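Local coordinates for protein reducing end xylose-releasing exo-oligoxylanase (Bacillus halodurans, PDB 1WU4) that hydrolyses xylo-oligosaccharides of three or more units, releasing xylose from the reducing end with inversion of anomeric configuration, at residues 105-109 with 173-177; 100-106 with 120-125; 178-183 with 218-222; 67-72 with 94-99; 191-196 with 241-247. The protein carries 1 engineered substitution. One frame throughout, in Å; residues are numbered along the deposited sequence.

Contact 1 of 5, residues 105-109 with 173-177; sequences VHAGY and PGHPM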
# COMPACT_ATOMS: atom_id res chain seq x y z
N VAL A 105 -2.54 0.18 25.60
CA VAL A 105 -3.39 1.20 25.01
C VAL A 105 -3.76 0.90 23.56
O VAL A 105 -4.76 1.41 23.05
CB VAL A 105 -2.72 2.59 25.11
CG1 VAL A 105 -1.63 2.74 24.05
CG2 VAL A 105 -3.76 3.69 24.98
N HIS A 106 -2.96 0.07 22.89
CA HIS A 106 -3.23 -0.27 21.50
C HIS A 106 -3.81 -1.67 21.32
O HIS A 106 -3.71 -2.27 20.24
CB HIS A 106 -1.96 -0.10 20.66
CG HIS A 106 -1.47 1.32 20.59
ND1 HIS A 106 -0.23 1.70 21.05
CD2 HIS A 106 -2.08 2.45 20.16
CE1 HIS A 106 -0.09 3.01 20.90
NE2 HIS A 106 -1.20 3.48 20.36
N ALA A 107 -4.44 -2.19 22.37
CA ALA A 107 -5.06 -3.50 22.29
C ALA A 107 -6.08 -3.42 21.16
O ALA A 107 -6.83 -2.45 21.05
CB ALA A 107 -5.76 -3.83 23.61
N GLY A 108 -6.11 -4.44 20.30
CA GLY A 108 -7.03 -4.43 19.18
C GLY A 108 -6.33 -4.10 17.88
O GLY A 108 -6.88 -4.29 16.79
N TYR A 109 -5.10 -3.60 17.99
CA TYR A 109 -4.29 -3.27 16.82
C TYR A 109 -3.13 -4.26 16.74
O TYR A 109 -2.98 -5.13 17.61
CB TYR A 109 -3.75 -1.84 16.92
CG TYR A 109 -4.80 -0.76 16.87
CD1 TYR A 109 -5.80 -0.77 15.89
CD2 TYR A 109 -4.76 0.32 17.75
CE1 TYR A 109 -6.73 0.28 15.80
CE2 TYR A 109 -5.68 1.37 17.67
CZ TYR A 109 -6.66 1.34 16.69
OH TYR A 109 -7.54 2.39 16.59
N PRO A 173 -9.19 3.58 26.99
CA PRO A 173 -8.15 4.61 26.88
C PRO A 173 -7.51 4.65 25.49
O PRO A 173 -6.63 5.46 25.23
CB PRO A 173 -7.15 4.19 27.95
CG PRO A 173 -7.21 2.70 27.87
CD PRO A 173 -8.70 2.43 27.78
N GLY A 174 -7.97 3.77 24.60
CA GLY A 174 -7.42 3.72 23.26
C GLY A 174 -7.83 4.90 22.39
O GLY A 174 -8.59 5.77 22.80
N HIS A 175 -7.30 4.92 21.17
CA HIS A 175 -7.60 5.99 20.23
C HIS A 175 -7.83 5.40 18.84
O HIS A 175 -7.28 4.36 18.50
CB HIS A 175 -6.45 7.00 20.17
CG HIS A 175 -6.08 7.56 21.50
ND1 HIS A 175 -5.49 6.81 22.49
CD2 HIS A 175 -6.20 8.81 22.01
CE1 HIS A 175 -5.27 7.56 23.55
NE2 HIS A 175 -5.69 8.79 23.28
N PRO A 176 -8.66 6.07 18.02
CA PRO A 176 -8.95 5.58 16.67
C PRO A 176 -7.79 5.87 15.72
O PRO A 176 -6.91 6.68 16.03
CB PRO A 176 -10.21 6.35 16.30
CG PRO A 176 -9.96 7.68 16.95
CD PRO A 176 -9.43 7.29 18.32
N MET A 177 -7.79 5.21 14.57
CA MET A 177 -6.74 5.42 13.57
C MET A 177 -7.14 6.48 12.55
O MET A 177 -6.35 6.86 11.70
CB MET A 177 -6.38 4.12 12.87
CG MET A 177 -5.58 3.18 13.74
SD MET A 177 -4.98 1.75 12.82
CE MET A 177 -3.67 1.20 13.89
O HOH W 1 -5.09 3.12 20.91

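Contact 2 of 5, residues 100-106 with 120-125; sequences YMTEGVH and KNSWGP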
# COMPACT_ATOMS: atom_id res chain seq x y z
N TYR A 100 -0.87 -9.35 16.86
CA TYR A 100 -2.11 -8.83 17.44
C TYR A 100 -1.92 -8.56 18.93
O TYR A 100 -1.43 -9.41 19.67
CB TYR A 100 -3.26 -9.82 17.24
CG TYR A 100 -4.57 -9.30 17.79
CD1 TYR A 100 -5.24 -8.26 17.15
CD2 TYR A 100 -5.11 -9.81 18.96
CE1 TYR A 100 -6.43 -7.75 17.67
CE2 TYR A 100 -6.30 -9.31 19.49
CZ TYR A 100 -6.95 -8.28 18.83
OH TYR A 100 -8.12 -7.78 19.36
N MET A 101 -2.33 -7.37 19.37
CA MET A 101 -2.18 -6.99 20.76
C MET A 101 -3.46 -7.11 21.58
O MET A 101 -4.50 -6.56 21.22
CB MET A 101 -1.66 -5.55 20.85
CG MET A 101 -0.28 -5.37 20.26
SD MET A 101 0.35 -3.69 20.42
CE MET A 101 -0.48 -2.88 19.04
N THR A 102 -3.37 -7.83 22.69
CA THR A 102 -4.51 -8.01 23.57
C THR A 102 -4.40 -7.11 24.80
O THR A 102 -5.36 -6.96 25.55
CB THR A 102 -4.61 -9.46 24.07
OG1 THR A 102 -3.39 -9.82 24.73
CG2 THR A 102 -4.86 -10.41 22.91
N GLU A 103 -3.23 -6.50 24.98
CA GLU A 103 -2.99 -5.64 26.14
C GLU A 103 -2.42 -4.29 25.76
O GLU A 103 -1.90 -4.10 24.66
CB GLU A 103 -2.03 -6.34 27.11
CG GLU A 103 -2.39 -7.79 27.39
CD GLU A 103 -1.29 -8.53 28.13
OE1 GLU A 103 -0.14 -8.55 27.64
OE2 GLU A 103 -1.58 -9.10 29.20
N GLY A 104 -2.51 -3.34 26.68
CA GLY A 104 -1.97 -2.01 26.43
C GLY A 104 -2.96 -1.07 25.77
O GLY A 104 -4.07 -1.47 25.40
N VAL A 105 -2.54 0.18 25.60
CA VAL A 105 -3.39 1.20 25.01
C VAL A 105 -3.76 0.90 23.56
O VAL A 105 -4.76 1.41 23.05
CB VAL A 105 -2.72 2.59 25.11
CG1 VAL A 105 -1.63 2.74 24.05
CG2 VAL A 105 -3.76 3.69 24.98
N HIS A 106 -2.96 0.07 22.89
CA HIS A 106 -3.23 -0.27 21.50
C HIS A 106 -3.81 -1.67 21.32
O HIS A 106 -3.71 -2.27 20.24
CB HIS A 106 -1.96 -0.10 20.66
CG HIS A 106 -1.47 1.32 20.59
ND1 HIS A 106 -0.23 1.70 21.05
CD2 HIS A 106 -2.08 2.45 20.16
CE1 HIS A 106 -0.09 3.01 20.90
NE2 HIS A 106 -1.20 3.48 20.36
N LYS A 120 7.58 -8.98 20.00
CA LYS A 120 7.20 -7.63 19.59
C LYS A 120 8.30 -6.63 19.94
O LYS A 120 8.81 -6.62 21.07
CB LYS A 120 5.89 -7.22 20.28
CG LYS A 120 4.69 -8.08 19.93
CD LYS A 120 3.44 -7.63 20.67
CE LYS A 120 2.25 -8.50 20.33
NZ LYS A 120 2.46 -9.92 20.73
N ASN A 121 8.67 -5.79 18.98
CA ASN A 121 9.70 -4.77 19.20
C ASN A 121 9.05 -3.48 19.69
O ASN A 121 9.74 -2.56 20.14
CB ASN A 121 10.47 -4.47 17.91
CG ASN A 121 11.33 -5.63 17.46
OD1 ASN A 121 12.05 -6.22 18.26
ND2 ASN A 121 11.28 -5.95 16.17
N SER A 122 7.73 -3.43 19.60
CA SER A 122 6.97 -2.26 19.99
C SER A 122 5.51 -2.66 20.18
O SER A 122 5.08 -3.69 19.68
CB SER A 122 7.08 -1.20 18.88
OG SER A 122 6.17 -0.13 19.07
N TRP A 123 4.76 -1.85 20.92
CA TRP A 123 3.34 -2.11 21.12
C TRP A 123 2.55 -1.03 20.39
O TRP A 123 1.37 -0.83 20.64
CB TRP A 123 2.99 -2.13 22.61
CG TRP A 123 3.20 -3.48 23.26
CD1 TRP A 123 4.07 -4.45 22.86
CD2 TRP A 123 2.56 -3.96 24.44
NE1 TRP A 123 4.01 -5.52 23.73
CE2 TRP A 123 3.09 -5.25 24.71
CE3 TRP A 123 1.59 -3.44 25.31
CZ2 TRP A 123 2.69 -6.01 25.81
CZ3 TRP A 123 1.18 -4.20 26.40
CH2 TRP A 123 1.74 -5.48 26.64
N GLY A 124 3.22 -0.34 19.48
CA GLY A 124 2.57 0.69 18.69
C GLY A 124 2.28 0.13 17.31
O GLY A 124 3.08 -0.63 16.77
N PRO A 125 1.13 0.48 16.71
CA PRO A 125 0.74 0.00 15.38
C PRO A 125 1.08 0.98 14.26
O PRO A 125 1.47 2.12 14.50
CB PRO A 125 -0.76 -0.18 15.52
CG PRO A 125 -1.13 1.02 16.34
CD PRO A 125 -0.03 1.08 17.41
O HOH W 2 0.33 -11.51 19.69

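Contact 3 of 5, residues 178-183 with 218-222; sequences WNRDNK and FWKEA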
# COMPACT_ATOMS: atom_id res chain seq x y z
N TRP A 178 -8.39 6.94 12.66
CA TRP A 178 -8.91 7.99 11.79
C TRP A 178 -9.44 9.08 12.70
O TRP A 178 -10.05 8.80 13.73
CB TRP A 178 -10.08 7.48 10.94
CG TRP A 178 -9.69 6.93 9.61
CD1 TRP A 178 -9.80 7.55 8.39
CD2 TRP A 178 -9.09 5.66 9.35
NE1 TRP A 178 -9.31 6.74 7.40
CE2 TRP A 178 -8.86 5.57 7.96
CE3 TRP A 178 -8.72 4.58 10.16
CZ2 TRP A 178 -8.28 4.45 7.36
CZ3 TRP A 178 -8.15 3.46 9.57
CH2 TRP A 178 -7.93 3.40 8.18
N ASN A 179 -9.18 10.33 12.34
CA ASN A 179 -9.70 11.44 13.13
C ASN A 179 -11.18 11.48 12.74
O ASN A 179 -11.52 11.56 11.56
CB ASN A 179 -9.00 12.74 12.76
CG ASN A 179 -9.59 13.94 13.47
OD1 ASN A 179 -10.68 14.40 13.14
ND2 ASN A 179 -8.87 14.44 14.47
N ARG A 180 -12.06 11.39 13.74
CA ARG A 180 -13.49 11.37 13.49
C ARG A 180 -14.07 12.65 12.90
O ARG A 180 -15.10 12.62 12.22
CB ARG A 180 -14.23 11.03 14.79
CG ARG A 180 -13.88 9.65 15.34
CD ARG A 180 -14.37 8.54 14.43
NE ARG A 180 -15.83 8.43 14.44
CZ ARG A 180 -16.53 8.02 15.49
NH1 ARG A 180 -17.86 7.95 15.41
NH2 ARG A 180 -15.92 7.66 16.61
N ASP A 181 -13.42 13.78 13.15
CA ASP A 181 -13.91 15.06 12.65
C ASP A 181 -13.54 15.33 11.20
O ASP A 181 -14.39 15.76 10.41
CB ASP A 181 -13.40 16.20 13.53
CG ASP A 181 -13.89 16.09 14.96
OD1 ASP A 181 -15.12 15.92 15.15
OD2 ASP A 181 -13.06 16.18 15.89
N ASN A 182 -12.28 15.09 10.83
CA ASN A 182 -11.87 15.34 9.45
C ASN A 182 -11.85 14.10 8.56
O ASN A 182 -11.58 14.20 7.36
CB ASN A 182 -10.50 16.05 9.40
CG ASN A 182 -9.39 15.25 10.06
OD1 ASN A 182 -9.36 14.02 9.97
ND2 ASN A 182 -8.46 15.94 10.70
N LYS A 183 -12.14 12.94 9.15
CA LYS A 183 -12.18 11.67 8.42
C LYS A 183 -10.87 11.27 7.76
O LYS A 183 -10.87 10.52 6.79
CB LYS A 183 -13.28 11.70 7.35
CG LYS A 183 -14.71 11.84 7.87
CD LYS A 183 -15.00 13.25 8.37
CE LYS A 183 -16.46 13.40 8.74
NZ LYS A 183 -16.88 12.42 9.78
N PHE A 218 -19.44 6.81 7.14
CA PHE A 218 -18.13 7.32 7.54
C PHE A 218 -17.07 6.97 6.50
O PHE A 218 -16.28 7.82 6.09
CB PHE A 218 -17.69 6.73 8.88
CG PHE A 218 -16.25 6.99 9.21
CD1 PHE A 218 -15.86 8.20 9.78
CD2 PHE A 218 -15.28 6.04 8.91
CE1 PHE A 218 -14.51 8.46 10.03
CE2 PHE A 218 -13.93 6.29 9.15
CZ PHE A 218 -13.55 7.50 9.71
N TRP A 219 -17.03 5.71 6.07
CA TRP A 219 -16.03 5.29 5.10
C TRP A 219 -16.16 6.02 3.76
O TRP A 219 -15.17 6.29 3.10
CB TRP A 219 -16.05 3.77 4.93
CG TRP A 219 -15.40 3.08 6.10
CD1 TRP A 219 -15.99 2.23 6.99
CD2 TRP A 219 -14.04 3.23 6.52
NE1 TRP A 219 -15.08 1.84 7.95
CE2 TRP A 219 -13.87 2.44 7.69
CE3 TRP A 219 -12.94 3.95 6.04
CZ2 TRP A 219 -12.66 2.36 8.37
CZ3 TRP A 219 -11.73 3.87 6.72
CH2 TRP A 219 -11.60 3.08 7.87
N LYS A 220 -17.39 6.34 3.38
CA LYS A 220 -17.60 7.07 2.14
C LYS A 220 -17.01 8.47 2.32
O LYS A 220 -16.36 9.02 1.42
CB LYS A 220 -19.10 7.17 1.83
CG LYS A 220 -19.41 7.99 0.59
CD LYS A 220 -20.90 8.04 0.34
CE LYS A 220 -21.22 8.93 -0.85
NZ LYS A 220 -22.68 8.98 -1.11
N GLU A 221 -17.22 9.05 3.50
CA GLU A 221 -16.70 10.38 3.80
C GLU A 221 -15.18 10.36 3.89
O GLU A 221 -14.52 11.34 3.53
CB GLU A 221 -17.30 10.90 5.11
CG GLU A 221 -18.82 10.94 5.08
CD GLU A 221 -19.42 11.39 6.39
OE1 GLU A 221 -18.90 11.01 7.46
OE2 GLU A 221 -20.43 12.12 6.36
N ALA A 222 -14.62 9.25 4.37
CA ALA A 222 -13.16 9.13 4.47
C ALA A 222 -12.55 9.09 3.06
O ALA A 222 -11.49 9.68 2.82
CB ALA A 222 -12.79 7.87 5.25
O HOH W 3 -19.20 10.28 10.12

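Contact 4 of 5, residues 67-72 with 94-99; sequences VRTEGM and WTMKNM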
# COMPACT_ATOMS: atom_id res chain seq x y z
N VAL A 67 9.95 -8.19 11.11
CA VAL A 67 8.71 -8.46 10.40
C VAL A 67 7.78 -7.30 10.73
O VAL A 67 7.51 -7.02 11.90
CB VAL A 67 8.09 -9.79 10.89
CG1 VAL A 67 6.78 -10.05 10.16
CG2 VAL A 67 9.06 -10.94 10.66
N ARG A 68 7.30 -6.62 9.70
CA ARG A 68 6.43 -5.46 9.90
C ARG A 68 5.02 -5.67 9.40
O ARG A 68 4.79 -6.42 8.45
CB ARG A 68 7.06 -4.25 9.22
CG ARG A 68 8.49 -4.02 9.70
CD ARG A 68 9.14 -2.78 9.12
NE ARG A 68 10.42 -2.56 9.78
CZ ARG A 68 11.14 -1.44 9.69
NH1 ARG A 68 10.70 -0.43 8.96
NH2 ARG A 68 12.28 -1.34 10.35
N THR A 69 4.06 -5.01 10.04
CA THR A 69 2.67 -5.15 9.61
C THR A 69 2.50 -4.66 8.18
O THR A 69 1.63 -5.14 7.46
CB THR A 69 1.69 -4.42 10.57
OG1 THR A 69 2.12 -3.07 10.77
CG2 THR A 69 1.64 -5.14 11.91
N GLU A 70 3.33 -3.72 7.77
CA GLU A 70 3.30 -3.22 6.40
C GLU A 70 3.55 -4.39 5.45
O GLU A 70 2.80 -4.62 4.50
CB GLU A 70 4.39 -2.16 6.21
CG GLU A 70 4.67 -1.78 4.76
CD GLU A 70 6.02 -1.09 4.59
OE1 GLU A 70 7.04 -1.72 4.93
OE2 GLU A 70 6.05 0.06 4.12
N GLY A 71 4.61 -5.15 5.74
CA GLY A 71 4.96 -6.29 4.91
C GLY A 71 3.99 -7.46 5.00
O GLY A 71 3.69 -8.11 3.99
N MET A 72 3.52 -7.75 6.21
CA MET A 72 2.58 -8.85 6.38
C MET A 72 1.27 -8.54 5.67
O MET A 72 0.71 -9.40 4.99
CB MET A 72 2.34 -9.11 7.87
CG MET A 72 3.59 -9.58 8.61
SD MET A 72 4.24 -11.14 7.96
CE MET A 72 3.56 -12.31 9.16
N TRP A 94 0.50 -16.07 11.43
CA TRP A 94 1.67 -15.53 12.12
C TRP A 94 1.32 -14.16 12.70
O TRP A 94 1.69 -13.83 13.83
CB TRP A 94 2.84 -15.38 11.14
CG TRP A 94 4.21 -15.30 11.78
CD1 TRP A 94 5.09 -16.33 11.93
CD2 TRP A 94 4.86 -14.13 12.30
NE1 TRP A 94 6.26 -15.88 12.51
CE2 TRP A 94 6.14 -14.53 12.75
CE3 TRP A 94 4.49 -12.79 12.43
CZ2 TRP A 94 7.05 -13.64 13.31
CZ3 TRP A 94 5.40 -11.89 13.00
CH2 TRP A 94 6.67 -12.33 13.43
N THR A 95 0.62 -13.37 11.90
CA THR A 95 0.21 -12.03 12.30
C THR A 95 -0.66 -12.04 13.56
O THR A 95 -0.40 -11.29 14.50
CB THR A 95 -0.58 -11.35 11.16
OG1 THR A 95 0.26 -11.26 10.00
CG2 THR A 95 -1.02 -9.95 11.56
N MET A 96 -1.68 -12.88 13.57
CA MET A 96 -2.57 -12.96 14.72
C MET A 96 -1.87 -13.54 15.95
O MET A 96 -2.14 -13.13 17.08
CB MET A 96 -3.79 -13.81 14.38
CG MET A 96 -4.86 -13.06 13.60
SD MET A 96 -5.46 -11.61 14.50
CE MET A 96 -6.03 -12.36 16.00
N LYS A 97 -0.97 -14.49 15.73
CA LYS A 97 -0.26 -15.13 16.82
C LYS A 97 0.78 -14.24 17.49
O LYS A 97 0.86 -14.18 18.72
CB LYS A 97 0.41 -16.40 16.31
CG LYS A 97 1.09 -17.24 17.37
CD LYS A 97 1.82 -18.43 16.75
CE LYS A 97 0.88 -19.29 15.92
NZ LYS A 97 -0.26 -19.83 16.71
N ASN A 98 1.56 -13.53 16.69
CA ASN A 98 2.64 -12.70 17.21
C ASN A 98 2.48 -11.18 17.20
O ASN A 98 3.13 -10.49 17.99
CB ASN A 98 3.94 -13.03 16.46
CG ASN A 98 4.28 -14.51 16.52
OD1 ASN A 98 4.52 -15.15 15.50
ND2 ASN A 98 4.33 -15.05 17.73
N MET A 99 1.63 -10.65 16.33
CA MET A 99 1.48 -9.21 16.24
C MET A 99 0.23 -8.61 16.88
O MET A 99 0.28 -7.50 17.39
CB MET A 99 1.57 -8.79 14.76
CG MET A 99 2.76 -9.42 14.04
SD MET A 99 2.97 -8.91 12.32
CE MET A 99 4.28 -7.71 12.50

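Contact 5 of 5, residues 191-196 with 241-247; sequences VEFSDP and APEYAYY. With GOL (glycerol), chain C.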
# COMPACT_ATOMS: atom_id res chain seq x y z
N VAL A 191 -1.31 10.58 17.61
CA VAL A 191 -0.88 11.88 17.11
C VAL A 191 -1.99 12.51 16.28
O VAL A 191 -2.97 11.84 15.94
CB VAL A 191 0.40 11.80 16.25
CG1 VAL A 191 1.54 11.22 17.07
CG2 VAL A 191 0.15 10.96 15.00
N GLU A 192 -1.85 13.79 15.98
CA GLU A 192 -2.84 14.47 15.18
C GLU A 192 -2.27 15.02 13.87
O GLU A 192 -2.39 16.20 13.56
CB GLU A 192 -3.51 15.60 15.97
CG GLU A 192 -4.46 15.13 17.08
CD GLU A 192 -5.55 14.17 16.60
OE1 GLU A 192 -6.06 14.34 15.47
OE2 GLU A 192 -5.92 13.26 17.36
N PHE A 193 -1.61 14.14 13.12
CA PHE A 193 -1.08 14.48 11.81
C PHE A 193 -1.15 13.21 10.98
O PHE A 193 -1.47 12.14 11.51
CB PHE A 193 0.33 15.09 11.88
CG PHE A 193 1.40 14.17 12.38
CD1 PHE A 193 2.05 13.29 11.52
CD2 PHE A 193 1.81 14.23 13.71
CE1 PHE A 193 3.09 12.48 11.97
CE2 PHE A 193 2.85 13.43 14.17
CZ PHE A 193 3.50 12.56 13.30
N SER A 194 -0.87 13.32 9.69
CA SER A 194 -1.00 12.17 8.81
C SER A 194 0.24 11.82 8.00
O SER A 194 1.33 12.34 8.24
CB SER A 194 -2.20 12.41 7.88
OG SER A 194 -2.63 11.22 7.24
N ASP A 195 0.06 10.93 7.04
CA ASP A 195 1.11 10.45 6.15
C ASP A 195 0.40 10.26 4.81
O ASP A 195 -0.39 9.33 4.65
CB ASP A 195 1.65 9.12 6.70
CG ASP A 195 2.81 8.57 5.90
OD1 ASP A 195 2.72 8.53 4.65
OD2 ASP A 195 3.81 8.15 6.53
N PRO A 196 0.65 11.16 3.83
CA PRO A 196 0.00 11.06 2.52
C PRO A 196 -0.07 9.67 1.88
O PRO A 196 -1.12 9.29 1.35
CB PRO A 196 0.81 12.05 1.67
CG PRO A 196 1.11 13.13 2.67
CD PRO A 196 1.53 12.34 3.90
N ALA A 241 4.86 14.62 -2.80
CA ALA A 241 4.22 14.67 -1.49
C ALA A 241 5.23 14.32 -0.40
O ALA A 241 6.13 13.51 -0.62
CB ALA A 241 3.05 13.69 -1.44
N PRO A 242 5.10 14.94 0.78
CA PRO A 242 6.01 14.67 1.90
C PRO A 242 5.66 13.33 2.54
O PRO A 242 4.56 12.81 2.33
CB PRO A 242 5.74 15.84 2.84
CG PRO A 242 4.26 16.06 2.65
CD PRO A 242 4.11 15.97 1.14
N GLU A 243 6.59 12.77 3.31
CA GLU A 243 6.32 11.50 3.97
C GLU A 243 5.25 11.69 5.05
O GLU A 243 4.29 10.92 5.12
CB GLU A 243 7.61 10.93 4.56
CG GLU A 243 8.59 10.48 3.50
CD GLU A 243 9.81 9.81 4.08
OE1 GLU A 243 10.64 10.51 4.70
OE2 GLU A 243 9.93 8.57 3.94
N TYR A 244 5.43 12.70 5.90
CA TYR A 244 4.45 13.03 6.94
C TYR A 244 3.92 14.43 6.63
O TYR A 244 4.67 15.28 6.14
CB TYR A 244 5.07 13.09 8.34
CG TYR A 244 5.63 11.82 8.94
CD1 TYR A 244 5.61 10.61 8.25
CD2 TYR A 244 6.23 11.85 10.20
CE1 TYR A 244 6.19 9.45 8.81
CE2 TYR A 244 6.81 10.73 10.76
CZ TYR A 244 6.79 9.53 10.06
OH TYR A 244 7.40 8.43 10.62
N ALA A 245 2.66 14.66 6.94
CA ALA A 245 2.06 15.97 6.70
C ALA A 245 1.01 16.25 7.76
O ALA A 245 0.36 15.33 8.27
CB ALA A 245 1.43 16.02 5.32
N TYR A 246 0.86 17.52 8.11
CA TYR A 246 -0.14 17.91 9.09
C TYR A 246 -1.50 17.80 8.41
O TYR A 246 -1.57 17.60 7.19
CB TYR A 246 0.11 19.35 9.53
CG TYR A 246 1.41 19.54 10.26
CD1 TYR A 246 1.63 18.96 11.51
CD2 TYR A 246 2.44 20.31 9.70
CE1 TYR A 246 2.84 19.13 12.18
CE2 TYR A 246 3.65 20.48 10.36
CZ TYR A 246 3.84 19.89 11.60
OH TYR A 246 5.04 20.07 12.27
N TYR A 247 -2.58 17.91 9.18
CA TYR A 247 -3.90 17.83 8.57
C TYR A 247 -4.10 19.00 7.61
O TYR A 247 -4.88 18.89 6.67
CB TYR A 247 -5.00 17.87 9.63
CG TYR A 247 -5.04 16.66 10.55
CD1 TYR A 247 -4.81 15.37 10.06
CD2 TYR A 247 -5.36 16.81 11.89
CE1 TYR A 247 -4.91 14.26 10.89
CE2 TYR A 247 -5.46 15.70 12.74
CZ TYR A 247 -5.23 14.43 12.23
OH TYR A 247 -5.34 13.34 13.07
C1 GOL C . -1.92 19.65 14.04
O1 GOL C . -2.21 18.59 14.95
C2 GOL C . -2.56 19.48 12.66
O2 GOL C . -2.01 18.39 11.93
C3 GOL C . -2.39 20.76 11.85
O3 GOL C . -3.11 20.63 10.63
O HOH W 4 3.63 10.06 2.43

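Contact 1 of 5, residues 105-109 with 173-177
Tyr109 and Met177 carry this contact between two inter-helix loops of the (alpha/alpha)6 barrel, one of which folds into a type II beta turn from His106 to Tyr109. Met177 CE sits over one face of the Tyr109 ring, 3.7 Å from the centroid and 17° off the ring normal, a CH-pi contact. Met177 SD lies obliquely to the same ring, which makes the pair a Met-aromatic contact. The extended Met177 chain (chi2 -172°) runs antiparallel to the tyrosine, bringing CG near the hydroxyl end and CE near the ring base. The Tyr109 hydroxyl donates to His175 O at 2.8 Å, in the carbonyl plane and on a lone pair. Further out, Glu130 of helix 127-144 touches both Tyr109 and Met177, and Tyr109 N bonds to His106 O to close the turn. At the outer end, water 1 joins the loops: it donates to Val105 O at 2.8 Å and accepts from His175 N at 2.9 Å, while Val105 CG2 lies 3.4 Å from Pro173 O.

Contact 2 of 5, residues 100-106 with 120-125
The His106 ring is held between two aliphatic groups: Pro125 CD lies over the centre of one face, 3.6 Å from the centroid and 14° off the normal, and Val105 CG1 covers the centre of the opposite face. The proline contact is CH-pi. At the ring edge, near its plane, ND1 donates to Trp123 O at 3.0 Å, but the 131° angle at the hydrogen makes this a weak bond. The indole of Trp123 is approached obliquely. Its CZ3 corner is 3.5 Å from Glu103 O, and CH2 packs on Glu103 CB. Met101 SD is 4.6 Å from the centroid of the five-membered indole ring, a Met-aromatic contact, and comes 3.0 Å from Trp123 O, the carbonyl that ND1 also meets. Met101 turns at its last torsion (chi3 -81°), which carries CE back toward that oxygen and the Pro125 ring. Ser122 OG accepts from Gly124 N, an ST turn spanning Trp123. The two loops flank strand 113-114 between helices 85-99 and 127-144 of the (alpha/alpha)6 barrel. Lys120 NZ donates to Asn98 O of helix 85-99, and water 2 links NZ, 2.9 Å away, to Tyr100 O. With one weak direct bond and one water bridge, the loops are joined mainly by apolar, sulfur and ring contacts, while a carbonyl and a water engage the lysine ammonium.

Contact 3 of 5, residues 178-183 with 218-222
Lys183 NZ meets Glu221 OE1 across the contact in a salt bridge that is weak at 3.4 Å. A firmer bond from NZ goes to Arg180 O at 3.0 Å within its own loop. Water 3 supplements the bridge, donating to Glu221 OE1 at 2.8 Å and accepting weakly from NZ. Bends at chi2 (74°) and chi4 (58°) fold the lysine back to reach both acceptors, and its CG rests against Phe218 CE1. Asn179 OD1 accepts from Asn182 N at 2.9 Å, an Asx motif, and more weakly from Asp181 N; its ND2 donates to Glu192. Arg180 is paired outside with Glu170. The loop packs on helix 216-233 of the (alpha/alpha)6 barrel through an aromatic cluster. The edge of Trp219 meets one face of Trp178 with six-membered ring centroids 4.8 Å apart and planes at 82°, an edge-to-face pair. Phe218 also points its edge at Trp178, in an offset edge-to-face pair. Finally, Lys183 O receives a CA-H...O contact from Ala222 CA at 3.5 Å.

Contact 4 of 5, residues 67-72 with 94-99
Met72 lays its terminal CE 3.4 Å from Trp94 CE3, the two side chains crossing at about a right angle, with CE oblique to the indole. This joins the start of helix 69-81 to residues 94-99 of helix 85-99, consecutive helices of the (alpha/alpha)6 barrel. Bends at chi2 (-61°) and chi3 (-99°) turn the methionine tip toward Trp94, and the same CE lies 3.6 Å from Thr95 OG1, whose hydroxyl is bonded to Ile91 O in its own helix. Val67 and Trp94 point at each other from opposite directions, CG1 3.7 Å from CZ3. Within its own helix, Asn98 OD1 sits over the centre of one indole face. Segment 67-72 also carries Glu70, probably the proton donor, which makes no contact with 94-99 but forms a salt bridge with Arg266 and a hydrogen bond with Tyr359. A wider pi-type turn at 95-99 includes Met99. Met99 SD packs 3.8 Å from Met72 CG, and its CE reaches Thr69 CG2 at 3.7 Å and Val67 O at 3.4 Å.

Contact 5 of 5, residues 191-196 with 241-247
Backbone bonds join Ser194 and Ala245 as an antiparallel hydrogen-bonded pair: Ser194 N donates to Ala245 O at 2.8 Å, and Ala245 N returns a bond to Ser194 O at 3.0 Å. Among side-chain bonds, the Tyr247 hydroxyl donates to Glu192 OE1 at 2.7 Å, from 50° out of the carboxylate plane, while Glu192 O lies over one face of the Tyr247 ring. Water 4 lies within hydrogen-bonding distance of Asp195 OD1 (2.8 Å) and Pro242 O (2.9 Å), and Ser197 holds OD1 from outside. Glycerol, probably from the crystallisation liquor, bridges the two segments beyond the strand pair: its O1 and O2 donate to Glu192 O, and Tyr247 N donates to O2 with a 171° angle. Apolar contacts fill the rest. Phe193 CE1 meets Tyr244 CD2 at 3.7 Å, the rings oblique with planes 33° apart, and Pro196 CG packs 3.9 Å from Ala245 CB. Just after this short strand among the barrel loops, the Asp195 side chain is about 3 Å from that of Asp263, the probable proton acceptor, bordering the probable catalytic site.

Contacts 1 and 2 share Val105 and His106, and their centres are 9 Å apart; Gly108 N makes a probable hydrogen bond to Met101 O at 2.8 Å, and Met177 CE packs on Pro125 CG at 3.5 Å. Contact 2 continues into contact 4, whose centre is 12 Å away, through a probable hydrogen bond from Tyr100 N to Thr95 O at 3.1 Å. Contacts 3 and 5, with centres 15 Å apart, join at Asn179 and Glu192. Contacts 4 and 5 approach the probable catalytic residues: contact 4 contains Glu70, and Asp195 of contact 5 is about 3 Å from Asp263 and about 9 Å from Glu70, side chain to side chain. The Met177 side chain of contact 1 is about 12 Å from that of Glu70; contact 3 lies away.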